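Local coordinates for chitin oligosaccharide binding protein NagB2 (Paenibacillus sp. FPU-7, PDB 7EHU) that binds chitin oligosaccharides, the di- and trisaccharides of N-acetylglucosamine, as an extracellular solute-binding protein that probably serves their uptake, at residues T33-N38 with D69-T74; E149-N154 with G295-P300; L309-W314 with F385-A390. All coordinates share one frame; numbering follows the deposited sequence.

Contact 1 (T33-N38 with D69-T74); sequences TLRHIN and DGVEDT. With NAG (2-acetamido-2-deoxy-beta-D-glucopyranose), chain B; NAG (2-acetamido-2-deoxy-beta-D-glucopyranose), chain C; NAG (2-acetamido-2-deoxy-beta-D-glucopyranose), chain D.
Arg35 and Asp69 stand side by side on one face of a parallel strand pair, their side chains pointing the same way and joined by a salt bridge. Along the arginine, CB lies nearest the backbone O of Asp69, and CG is set anti to the backbone N (chi1 170°). A bend at chi2 then brings CD to 3.5 Å from Val71 CG2, with Asp69 O as near, and a further bend at chi3 turns NE to the carboxylate. NE donates to Asp69 OD2 at 2.8 Å, on the anti side of the carboxylate, with an N-H...O angle of 140°. NH2 adds a weak bond to the same Asp69 OD2 at 3.1 Å. Guanidinium and carboxylate planes are 70° apart, and both donors go to one oxygen, not a flat two-oxygen pairing. Lys80 also binds OD2, while Glu84 and Asn76 hold NH2 and NH1 of Arg35. The two strands, 30-36 and 64-70, are those of a beta-alpha-beta unit whose crossover helix is 44-60. Backbone bonds run from Asp69 N to Leu34 O, His36 N to Asp69 O and Val71 N to His36 O. On the face opposite Arg35 and Asp69, the His36 ring lies against Gly70 CA, 3.6 Å from the ring centroid, in a CH-pi contact. His36 ND1 accepts Asn38 N at 3.0 Å, nearly in the ring plane, which helps fix the ring's rotation. Past the strand ends, Ile37 CG2 packs 4.0 Å from Asp73 CA, and a water bridges Ile37 O to Asp73 N just after the helix N-cap residue Glu72. Here the sugar is met: Asn38 OD1 accepts O6 of the chain B NAG at 2.8 Å, and Asp73 OD2 accepts O6 of the chain D NAG at 2.7 Å.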
loop_
_atom_site.group_PDB
_atom_site.type_symbol
_atom_site.label_atom_id
_atom_site.label_comp_id
_atom_site.label_asym_id
_atom_site.label_seq_id
_atom_site.Cartn_x
_atom_site.Cartn_y
_atom_site.Cartn_z
ATOM N N THR A 33 2.050 -23.768 -5.825
ATOM C CA THR A 33 2.143 -22.492 -6.509
ATOM C C THR A 33 2.260 -21.381 -5.481
ATOM O O THR A 33 1.504 -21.331 -4.502
ATOM C CB THR A 33 0.937 -22.275 -7.410
ATOM O OG1 THR A 33 0.917 -23.333 -8.381
ATOM C CG2 THR A 33 0.996 -20.901 -8.104
ATOM N N LEU A 34 3.221 -20.495 -5.712
ATOM C CA LEU A 34 3.491 -19.347 -4.855
ATOM C C LEU A 34 3.228 -18.104 -5.698
ATOM O O LEU A 34 4.040 -17.738 -6.558
ATOM C CB LEU A 34 4.925 -19.400 -4.332
ATOM C CG LEU A 34 5.249 -18.509 -3.138
ATOM C CD1 LEU A 34 6.669 -18.798 -2.649
ATOM C CD2 LEU A 34 5.089 -17.013 -3.448
ATOM N N ARG A 35 2.066 -17.492 -5.471
ATOM C CA ARG A 35 1.648 -16.276 -6.151
ATOM C C ARG A 35 2.267 -15.063 -5.473
ATOM O O ARG A 35 2.036 -14.828 -4.283
ATOM C CB ARG A 35 0.122 -16.183 -6.120
ATOM C CG ARG A 35 -0.471 -14.858 -6.591
ATOM C CD ARG A 35 -0.377 -14.621 -8.102
ATOM N NE ARG A 35 -0.818 -15.791 -8.829
ATOM C CZ ARG A 35 -2.069 -16.246 -8.881
ATOM N NH1 ARG A 35 -3.034 -15.593 -8.253
ATOM N NH2 ARG A 35 -2.349 -17.378 -9.514
ATOM N N HIS A 36 3.022 -14.273 -6.236
ATOM C CA HIS A 36 3.657 -13.080 -5.703
ATOM C C HIS A 36 3.465 -11.952 -6.710
ATOM O O HIS A 36 3.069 -12.174 -7.865
ATOM C CB HIS A 36 5.142 -13.312 -5.434
ATOM C CG HIS A 36 5.937 -13.497 -6.676
ATOM N ND1 HIS A 36 6.514 -12.439 -7.351
ATOM C CD2 HIS A 36 6.236 -14.609 -7.389
ATOM C CE1 HIS A 36 7.133 -12.901 -8.418
ATOM N NE2 HIS A 36 6.993 -14.209 -8.459
ATOM N N ILE A 37 3.751 -10.731 -6.267
ATOM C CA ILE A 37 3.530 -9.526 -7.062
ATOM C C ILE A 37 4.841 -8.851 -7.460
ATOM O O ILE A 37 4.828 -7.716 -7.958
ATOM C CB ILE A 37 2.578 -8.553 -6.340
ATOM C CG1 ILE A 37 3.134 -8.134 -4.967
ATOM C CG2 ILE A 37 1.194 -9.165 -6.206
ATOM C CD1 ILE A 37 2.374 -6.974 -4.364
ATOM N N ASN A 38 5.973 -9.523 -7.294
ATOM C CA ASN A 38 7.287 -8.894 -7.497
ATOM C C ASN A 38 7.785 -9.041 -8.929
ATOM O O ASN A 38 8.813 -9.670 -9.192
ATOM C CB ASN A 38 8.269 -9.462 -6.492
ATOM C CG ASN A 38 7.819 -9.206 -5.101
ATOM O OD1 ASN A 38 7.544 -8.049 -4.755
ATOM N ND2 ASN A 38 7.669 -10.256 -4.308
ATOM N N ASP A 69 4.557 -17.801 -9.381
ATOM C CA ASP A 69 3.656 -17.209 -10.365
ATOM C C ASP A 69 3.607 -15.718 -10.055
ATOM O O ASP A 69 2.854 -15.284 -9.174
ATOM C CB ASP A 69 2.275 -17.835 -10.285
ATOM C CG ASP A 69 1.393 -17.394 -11.416
ATOM O OD1 ASP A 69 1.867 -17.444 -12.566
ATOM O OD2 ASP A 69 0.264 -16.928 -11.160
ATOM N N GLY A 70 4.408 -14.932 -10.775
ATOM C CA GLY A 70 4.460 -13.499 -10.555
ATOM C C GLY A 70 3.401 -12.806 -11.378
ATOM O O GLY A 70 3.339 -12.983 -12.592
ATOM N N VAL A 71 2.584 -11.997 -10.718
ATOM C CA VAL A 71 1.465 -11.302 -11.347
ATOM C C VAL A 71 1.483 -9.851 -10.876
ATOM O O VAL A 71 1.744 -9.587 -9.698
ATOM C CB VAL A 71 0.138 -11.993 -10.953
ATOM C CG1 VAL A 71 -1.058 -11.302 -11.548
ATOM C CG2 VAL A 71 0.154 -13.471 -11.376
ATOM N N GLU A 72 1.210 -8.915 -11.788
ATOM C CA GLU A 72 1.141 -7.508 -11.430
ATOM C C GLU A 72 0.159 -7.280 -10.292
ATOM O O GLU A 72 -0.894 -7.906 -10.233
ATOM C CB GLU A 72 0.632 -6.696 -12.634
ATOM C CG GLU A 72 1.371 -6.804 -13.955
ATOM C CD GLU A 72 0.466 -6.413 -15.118
ATOM O OE1 GLU A 72 0.068 -5.229 -15.163
ATOM O OE2 GLU A 72 0.122 -7.290 -15.962
ATOM N N ASP A 73 0.494 -6.326 -9.421
ATOM C CA ASP A 73 -0.284 -6.015 -8.226
ATOM C C ASP A 73 -1.789 -5.928 -8.487
ATOM O O ASP A 73 -2.582 -6.653 -7.862
ATOM C CB ASP A 73 0.286 -4.755 -7.530
ATOM C CG ASP A 73 0.436 -3.502 -8.434
ATOM O OD1 ASP A 73 0.015 -3.457 -9.598
ATOM O OD2 ASP A 73 1.061 -2.531 -7.922
ATOM N N THR A 74 -2.216 -5.041 -9.384
ATOM C CA THR A 74 -3.654 -4.839 -9.567
ATOM C C THR A 74 -4.314 -6.090 -10.141
ATOM O O THR A 74 -5.431 -6.459 -9.746
ATOM C CB THR A 74 -3.941 -3.666 -10.511
ATOM O OG1 THR A 74 -3.285 -3.915 -11.750
ATOM C CG2 THR A 74 -3.483 -2.335 -9.920
HETATM C C1 NAG B . 9.012 -3.790 -3.584
HETATM C C2 NAG B . 8.090 -2.936 -4.472
HETATM C C3 NAG B . 6.761 -2.668 -3.778
HETATM C C4 NAG B . 6.191 -3.917 -3.114
HETATM C C5 NAG B . 7.267 -4.682 -2.356
HETATM C C6 NAG B . 6.784 -5.998 -1.801
HETATM C C7 NAG B . 9.163 -1.277 -5.972
HETATM C C8 NAG B . 9.822 0.078 -6.030
HETATM N N2 NAG B . 8.744 -1.670 -4.764
HETATM O O1 NAG B . 10.165 -4.137 -4.267
HETATM O O3 NAG B . 5.863 -2.119 -4.741
HETATM O O4 NAG B . 5.280 -3.504 -2.097
HETATM O O5 NAG B . 8.365 -4.962 -3.225
HETATM O O6 NAG B . 6.085 -6.754 -2.775
HETATM O O7 NAG B . 8.991 -1.969 -6.977
HETATM C C1 NAG C . -0.838 -1.226 -2.131
HETATM C C2 NAG C . -2.215 -1.455 -2.705
HETATM C C3 NAG C . -3.205 -0.427 -2.158
HETATM C C4 NAG C . -3.178 -0.425 -0.634
HETATM C C5 NAG C . -1.751 -0.231 -0.130
HETATM C C6 NAG C . -1.627 -0.323 1.376
HETATM C C7 NAG C . -2.473 -2.522 -4.895
HETATM C C8 NAG C . -2.450 -2.327 -6.387
HETATM N N2 NAG C . -2.210 -1.441 -4.158
HETATM O O3 NAG C . -4.499 -0.754 -2.648
HETATM O O4 NAG C . -3.969 0.628 -0.093
HETATM O O5 NAG C . -0.903 -1.237 -0.707
HETATM O O6 NAG C . -2.050 -1.587 1.865
HETATM O O7 NAG C . -2.733 -3.611 -4.380
HETATM C C1 NAG D . 3.889 -3.597 -2.360
HETATM C C2 NAG D . 3.215 -3.425 -1.010
HETATM C C3 NAG D . 1.706 -3.261 -1.170
HETATM C C4 NAG D . 1.361 -2.225 -2.230
HETATM C C5 NAG D . 2.122 -2.558 -3.506
HETATM C C6 NAG D . 1.921 -1.570 -4.628
HETATM C C7 NAG D . 4.396 -4.598 0.829
HETATM C C8 NAG D . 4.538 -5.901 1.548
HETATM N N2 NAG D . 3.493 -4.576 -0.162
HETATM O O3 NAG D . 1.181 -2.903 0.099
HETATM O O4 NAG D . -0.030 -2.298 -2.528
HETATM O O5 NAG D . 3.525 -2.563 -3.213
HETATM O O6 NAG D . 2.586 -2.003 -5.810
HETATM O O7 NAG D . 5.053 -3.611 1.147
HETATM O O HOH W 1 3.359 -5.610 -8.809
#

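Contact 2 (E149-N154 with G295-P300); sequences EGFYYN and GYFRFP
An antiparallel strand pair within the large mixed sheet carries this contact, strand 138-154 running against strand 294-297. Phe151 with Phe297 and Tyr153 with Gly295 are hydrogen-bonded pairs, tied by four backbone bonds such as Phe151 N to Phe297 O (2.9 Å); Tyr152 with Tyr296 is the non-hydrogen-bonded pair between them. Phe297 holds CG between its backbone N and carbonyl carbon (chi1 55°), and its ring lies between Phe151 and Tyr153. Phe151 CB covers one ring face, 3.7 Å from the centroid, while Phe297 CD1 at the ring's edge meets Tyr153 CD1 at 3.4 Å in an offset edge-to-face pair with planes 61° apart. An alanine in place of Phe297 would probably open a gap between Phe151 and Tyr153, leaving Phe151 CB and the Tyr153 ring without the ring they pack on. Phe151 CE2 reaches on to Phe299 CD2 (3.8 Å) and Pro300 CD. On the face opposite Phe297, the edge of Tyr296 meets the face of Tyr152 in a T-shaped stack, centroids 5.2 Å apart; Tyr152 OH bonds to Thr279 and Gly275. Phe151, Tyr153 and Phe297 form an aromatic cluster on one face of an antiparallel pair, with a cross-strand tyrosine pair on the other.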
loop_
_atom_site.group_PDB
_atom_site.type_symbol
_atom_site.label_atom_id
_atom_site.label_comp_id
_atom_site.label_asym_id
_atom_site.label_seq_id
_atom_site.Cartn_x
_atom_site.Cartn_y
_atom_site.Cartn_z
ATOM N N GLU A 149 1.989 6.020 4.098
ATOM C CA GLU A 149 1.893 6.836 2.895
ATOM C C GLU A 149 2.104 8.288 3.276
ATOM O O GLU A 149 1.681 8.712 4.349
ATOM C CB GLU A 149 0.556 6.633 2.159
ATOM C CG GLU A 149 0.392 5.207 1.639
ATOM C CD GLU A 149 -0.877 4.936 0.886
ATOM O OE1 GLU A 149 -1.619 5.895 0.540
ATOM O OE2 GLU A 149 -1.140 3.724 0.644
ATOM N N GLY A 150 2.772 9.016 2.385
ATOM C CA GLY A 150 3.097 10.408 2.619
ATOM C C GLY A 150 3.772 10.981 1.392
ATOM O O GLY A 150 3.846 10.328 0.355
ATOM N N PHE A 151 4.255 12.220 1.515
ATOM C CA PHE A 151 4.897 12.926 0.407
ATOM C C PHE A 151 6.409 12.759 0.441
ATOM O O PHE A 151 7.082 13.303 1.318
ATOM C CB PHE A 151 4.571 14.417 0.433
ATOM C CG PHE A 151 3.176 14.755 0.006
ATOM C CD1 PHE A 151 2.823 14.802 -1.331
ATOM C CD2 PHE A 151 2.207 15.029 0.959
ATOM C CE1 PHE A 151 1.527 15.123 -1.718
ATOM C CE2 PHE A 151 0.922 15.361 0.578
ATOM C CZ PHE A 151 0.584 15.410 -0.756
ATOM N N TYR A 152 6.944 12.034 -0.529
ATOM C CA TYR A 152 8.342 12.189 -0.875
ATOM C C TYR A 152 8.484 13.522 -1.613
ATOM O O TYR A 152 7.607 13.901 -2.396
ATOM C CB TYR A 152 8.758 11.067 -1.816
ATOM C CG TYR A 152 8.766 9.685 -1.207
ATOM C CD1 TYR A 152 9.902 9.167 -0.598
ATOM C CD2 TYR A 152 7.631 8.875 -1.276
ATOM C CE1 TYR A 152 9.922 7.879 -0.078
ATOM C CE2 TYR A 152 7.641 7.623 -0.764
ATOM C CZ TYR A 152 8.783 7.115 -0.177
ATOM O OH TYR A 152 8.757 5.825 0.314
ATOM N N TYR A 153 9.568 14.256 -1.379
ATOM C CA TYR A 153 9.723 15.535 -2.060
ATOM C C TYR A 153 11.183 15.807 -2.389
ATOM O O TYR A 153 12.112 15.292 -1.761
ATOM C CB TYR A 153 9.060 16.688 -1.287
ATOM C CG TYR A 153 9.879 17.314 -0.183
ATOM C CD1 TYR A 153 9.917 16.748 1.087
ATOM C CD2 TYR A 153 10.549 18.519 -0.381
ATOM C CE1 TYR A 153 10.611 17.342 2.108
ATOM C CE2 TYR A 153 11.255 19.126 0.646
ATOM C CZ TYR A 153 11.275 18.539 1.891
ATOM O OH TYR A 153 11.972 19.149 2.893
ATOM N N ASN A 154 11.355 16.608 -3.429
ATOM C CA ASN A 154 12.664 16.992 -3.940
ATOM C C ASN A 154 13.094 18.288 -3.264
ATOM O O ASN A 154 12.505 19.346 -3.495
ATOM C CB ASN A 154 12.563 17.105 -5.451
ATOM C CG ASN A 154 13.884 17.369 -6.108
ATOM O OD1 ASN A 154 14.708 18.134 -5.601
ATOM N ND2 ASN A 154 14.126 16.685 -7.213
ATOM N N GLY A 295 13.495 14.450 0.562
ATOM C CA GLY A 295 12.973 14.483 1.911
ATOM C C GLY A 295 11.582 13.886 1.938
ATOM O O GLY A 295 11.104 13.310 0.944
ATOM N N TYR A 296 10.891 14.058 3.063
ATOM C CA TYR A 296 9.589 13.439 3.242
ATOM C C TYR A 296 8.779 14.256 4.228
ATOM O O TYR A 296 9.334 14.776 5.196
ATOM C CB TYR A 296 9.771 12.037 3.798
ATOM C CG TYR A 296 8.539 11.183 3.882
ATOM C CD1 TYR A 296 8.133 10.406 2.806
ATOM C CD2 TYR A 296 7.800 11.100 5.062
ATOM C CE1 TYR A 296 7.047 9.576 2.900
ATOM C CE2 TYR A 296 6.712 10.270 5.167
ATOM C CZ TYR A 296 6.335 9.512 4.077
ATOM O OH TYR A 296 5.270 8.650 4.212
ATOM N N PHE A 297 7.466 14.324 4.005
ATOM C CA PHE A 297 6.562 14.881 4.999
ATOM C C PHE A 297 5.227 14.151 4.952
ATOM O O PHE A 297 4.752 13.753 3.881
ATOM C CB PHE A 297 6.377 16.409 4.886
ATOM C CG PHE A 297 5.922 16.917 3.543
ATOM C CD1 PHE A 297 6.839 17.221 2.548
ATOM C CD2 PHE A 297 4.559 17.153 3.297
ATOM C CE1 PHE A 297 6.422 17.736 1.320
ATOM C CE2 PHE A 297 4.135 17.659 2.063
ATOM C CZ PHE A 297 5.078 17.954 1.077
ATOM N N ARG A 298 4.632 13.981 6.129
ATOM C CA ARG A 298 3.310 13.406 6.185
ATOM C C ARG A 298 2.288 14.419 5.673
ATOM O O ARG A 298 2.549 15.615 5.546
ATOM C CB ARG A 298 2.986 12.921 7.590
ATOM C CG ARG A 298 2.607 13.964 8.579
ATOM C CD ARG A 298 1.940 13.313 9.823
ATOM N NE ARG A 298 1.877 14.266 10.913
ATOM C CZ ARG A 298 2.824 14.453 11.827
ATOM N NH1 ARG A 298 3.929 13.724 11.837
ATOM N NH2 ARG A 298 2.644 15.374 12.750
ATOM N N PHE A 299 1.132 13.904 5.306
ATOM C CA PHE A 299 0.080 14.740 4.760
ATOM C C PHE A 299 -0.154 15.936 5.689
ATOM O O PHE A 299 -0.255 15.754 6.905
ATOM C CB PHE A 299 -1.209 13.924 4.587
ATOM C CG PHE A 299 -2.227 14.647 3.756
ATOM C CD1 PHE A 299 -3.112 15.549 4.341
ATOM C CD2 PHE A 299 -2.261 14.488 2.379
ATOM C CE1 PHE A 299 -4.002 16.264 3.573
ATOM C CE2 PHE A 299 -3.148 15.213 1.619
ATOM C CZ PHE A 299 -4.017 16.095 2.220
ATOM N N PRO A 300 -0.233 17.157 5.164
ATOM C CA PRO A 300 -0.320 18.342 6.033
ATOM C C PRO A 300 -1.682 18.509 6.701
ATOM O O PRO A 300 -2.703 17.996 6.252
ATOM C CB PRO A 300 -0.066 19.501 5.066
ATOM C CG PRO A 300 -0.544 18.973 3.727
ATOM C CD PRO A 300 -0.155 17.518 3.735
HETATM O O HOH W 2 0.766 11.144 5.219
#

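Contact 3 (L309-W314 with F385-A390); sequences LINGGW and FPAFDA. With NAG (2-acetamido-2-deoxy-beta-D-glucopyranose), chain C.
Asn311 and Phe385 carry most of this contact, paired by a single parallel bridge where strand 309-320 meets the short strand 383-385. Three hydrogen bonds cross it. Phe385 N donates to Ile310 O at 3.0 Å, and Gly312 N returns a bond to Phe385 O at 2.9 Å. That same Phe385 O accepts a second donor, Asn311 ND2, also at 2.9 Å with an N-H...O angle of 157°. The two donors approach from opposite faces of the carbonyl plane, so a backbone and a side-chain N-H together grip this oxygen of the buried Phe385 just where the chain leaves its strand. Asn311 can do this because its CG is anti to the backbone N (chi1 180°), which carries the amide across toward Phe385 O; the acceptor lies close to the amide plane.

The van der Waals contacts centre on the Phe385 ring. It lies against the backbone of Asn311, whose N and CA sit over one face, with Phe385 CE1 3.4 Å from Asn311 N. Asn311 CB touches Phe385 CZ at 3.6 Å, and the amide plane is turned only 20° from the ring plane. At the ring edge, Leu309 CB packs 3.8 Å from Phe385 CD1.

Sugar contacts come from Ala387 and Asp389, farther along 385-390. Asp389 OD2 accepts O4 of the chain C NAG at 2.7 Å, and Ala387 CB lies 3.3 Å from the same O4. Arg77 pairs with Asp389 OD1 in a salt bridge.

On its other edge, strand 309-320 bonds through Asn311 and Gly313 to strand 138-154. Helix 197-212 packs on Asn311 and Phe385, helix 214-219 on Leu309 and Phe385, and helix 394-408, which follows a few residues after Ala390, on Phe388 and Asp389.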
loop_
_atom_site.group_PDB
_atom_site.type_symbol
_atom_site.label_atom_id
_atom_site.label_comp_id
_atom_site.label_asym_id
_atom_site.label_seq_id
_atom_site.Cartn_x
_atom_site.Cartn_y
_atom_site.Cartn_z
ATOM N N LEU A 309 -2.458 12.770 11.710
ATOM C CA LEU A 309 -2.559 11.346 11.440
ATOM C C LEU A 309 -1.709 10.974 10.230
ATOM O O LEU A 309 -1.424 11.801 9.371
ATOM C CB LEU A 309 -4.016 10.966 11.171
ATOM C CG LEU A 309 -4.998 11.299 12.288
ATOM C CD1 LEU A 309 -6.401 10.861 11.898
ATOM C CD2 LEU A 309 -4.600 10.630 13.584
ATOM N N ILE A 310 -1.314 9.712 10.162
ATOM C CA ILE A 310 -0.583 9.213 9.005
ATOM C C ILE A 310 -1.222 7.915 8.533
ATOM O O ILE A 310 -1.558 7.051 9.342
ATOM C CB ILE A 310 0.929 9.069 9.278
ATOM C CG1 ILE A 310 1.713 8.816 7.986
ATOM C CG2 ILE A 310 1.191 7.995 10.320
ATOM C CD1 ILE A 310 3.218 8.925 8.160
ATOM N N ASN A 311 -1.418 7.785 7.236
ATOM C CA ASN A 311 -1.923 6.528 6.699
ATOM C C ASN A 311 -0.842 5.465 6.851
ATOM O O ASN A 311 0.289 5.670 6.395
ATOM C CB ASN A 311 -2.263 6.747 5.226
ATOM C CG ASN A 311 -2.802 5.510 4.501
ATOM O OD1 ASN A 311 -2.563 5.366 3.308
ATOM N ND2 ASN A 311 -3.565 4.659 5.176
ATOM N N GLY A 312 -1.167 4.344 7.491
ATOM C CA GLY A 312 -0.185 3.281 7.608
ATOM C C GLY A 312 -0.743 2.096 8.355
ATOM O O GLY A 312 -1.849 2.137 8.903
ATOM N N GLY A 313 0.055 1.040 8.378
ATOM C CA GLY A 313 -0.339 -0.203 9.022
ATOM C C GLY A 313 0.494 -1.355 8.496
ATOM O O GLY A 313 1.532 -1.154 7.876
ATOM N N TRP A 314 -0.004 -2.561 8.746
ATOM C CA TRP A 314 0.609 -3.804 8.275
ATOM C C TRP A 314 -0.489 -4.542 7.521
ATOM O O TRP A 314 -1.349 -5.181 8.116
ATOM C CB TRP A 314 1.190 -4.613 9.422
ATOM C CG TRP A 314 2.447 -3.982 9.971
ATOM C CD1 TRP A 314 3.737 -4.260 9.593
ATOM C CD2 TRP A 314 2.538 -2.963 10.969
ATOM N NE1 TRP A 314 4.608 -3.481 10.289
ATOM C CE2 TRP A 314 3.910 -2.686 11.153
ATOM C CE3 TRP A 314 1.603 -2.266 11.736
ATOM C CZ2 TRP A 314 4.373 -1.734 12.062
ATOM C CZ3 TRP A 314 2.070 -1.323 12.655
ATOM C CH2 TRP A 314 3.439 -1.067 12.800
ATOM N N PHE A 385 -3.886 5.531 10.484
ATOM C CA PHE A 385 -5.156 5.006 10.030
ATOM C C PHE A 385 -4.904 4.068 8.854
ATOM O O PHE A 385 -4.010 4.319 8.032
ATOM C CB PHE A 385 -6.148 6.112 9.623
ATOM C CG PHE A 385 -5.672 7.028 8.533
ATOM C CD1 PHE A 385 -4.943 8.172 8.844
ATOM C CD2 PHE A 385 -5.989 6.775 7.204
ATOM C CE1 PHE A 385 -4.551 9.039 7.843
ATOM C CE2 PHE A 385 -5.590 7.636 6.213
ATOM C CZ PHE A 385 -4.877 8.765 6.532
ATOM N N PRO A 386 -5.659 2.986 8.746
ATOM C CA PRO A 386 -5.452 2.044 7.641
ATOM C C PRO A 386 -5.925 2.632 6.322
ATOM O O PRO A 386 -6.657 3.623 6.267
ATOM C CB PRO A 386 -6.325 0.850 8.049
ATOM C CG PRO A 386 -7.444 1.479 8.813
ATOM C CD PRO A 386 -6.805 2.610 9.590
ATOM N N ALA A 387 -5.484 2.012 5.235
ATOM C CA ALA A 387 -6.004 2.370 3.924
ATOM C C ALA A 387 -7.485 2.023 3.837
ATOM O O ALA A 387 -7.951 1.023 4.400
ATOM C CB ALA A 387 -5.245 1.656 2.819
ATOM N N PHE A 388 -8.238 2.862 3.116
ATOM C CA PHE A 388 -9.680 2.663 3.021
ATOM C C PHE A 388 -10.033 1.286 2.452
ATOM O O PHE A 388 -11.105 0.750 2.765
ATOM C CB PHE A 388 -10.339 3.772 2.185
ATOM C CG PHE A 388 -10.240 3.528 0.712
ATOM C CD1 PHE A 388 -9.048 3.714 0.041
ATOM C CD2 PHE A 388 -11.326 3.049 0.012
ATOM C CE1 PHE A 388 -8.953 3.418 -1.301
ATOM C CE2 PHE A 388 -11.230 2.758 -1.329
ATOM C CZ PHE A 388 -10.040 2.954 -1.986
ATOM N N ASP A 389 -9.153 0.680 1.648
ATOM C CA ASP A 389 -9.450 -0.619 1.037
ATOM C C ASP A 389 -9.319 -1.772 2.011
ATOM O O ASP A 389 -9.757 -2.885 1.695
ATOM C CB ASP A 389 -8.637 -0.636 -0.241
ATOM C CG ASP A 389 -7.160 -0.958 -0.094
ATOM O OD1 ASP A 389 -6.504 -1.591 0.613
ATOM O OD2 ASP A 389 -6.677 0.248 -0.008
ATOM N N ALA A 390 -8.845 -1.506 3.231
ATOM C CA ALA A 390 -8.996 -2.478 4.300
ATOM C C ALA A 390 -10.421 -2.505 4.844
ATOM O O ALA A 390 -10.827 -3.509 5.449
ATOM C CB ALA A 390 -8.046 -2.153 5.453
HETATM C C1 NAG C . -0.838 -1.226 -2.131
HETATM C C2 NAG C . -2.215 -1.455 -2.705
HETATM C C3 NAG C . -3.205 -0.427 -2.158
HETATM C C4 NAG C . -3.178 -0.425 -0.634
HETATM C C5 NAG C . -1.751 -0.231 -0.130
HETATM C C6 NAG C . -1.627 -0.323 1.376
HETATM C C7 NAG C . -2.473 -2.522 -4.895
HETATM C C8 NAG C . -2.450 -2.327 -6.387
HETATM N N2 NAG C . -2.210 -1.441 -4.158
HETATM O O3 NAG C . -4.499 -0.754 -2.648
HETATM O O4 NAG C . -3.969 0.628 -0.093
HETATM O O5 NAG C . -0.903 -1.237 -0.707
HETATM O O6 NAG C . -2.050 -1.587 1.865
HETATM O O7 NAG C . -2.733 -3.611 -4.380
#

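Overall arrangement
All three contacts reach the same mixed sheet, and contacts 1 and 3 both supply pocket residues. They lie about 11 Å apart at their nearest atoms, yet both touch the chain C NAG: Thr74 and Asp73 beside its acetyl methyl C8, Asp389 at its O4. Contact 1 also serves the other two sugars of the trisaccharide. Contacts 2 and 3 touch directly, Glu149 N lying 2.9 Å from Asn311 O in a probable hydrogen bond, with Arg298 packed on Leu309 and Ile310. Contact 2 sits farthest from contact 1, about 28 Å between centres and across the chain's centre, though Glu149 still comes within about 4 Å of a NAG.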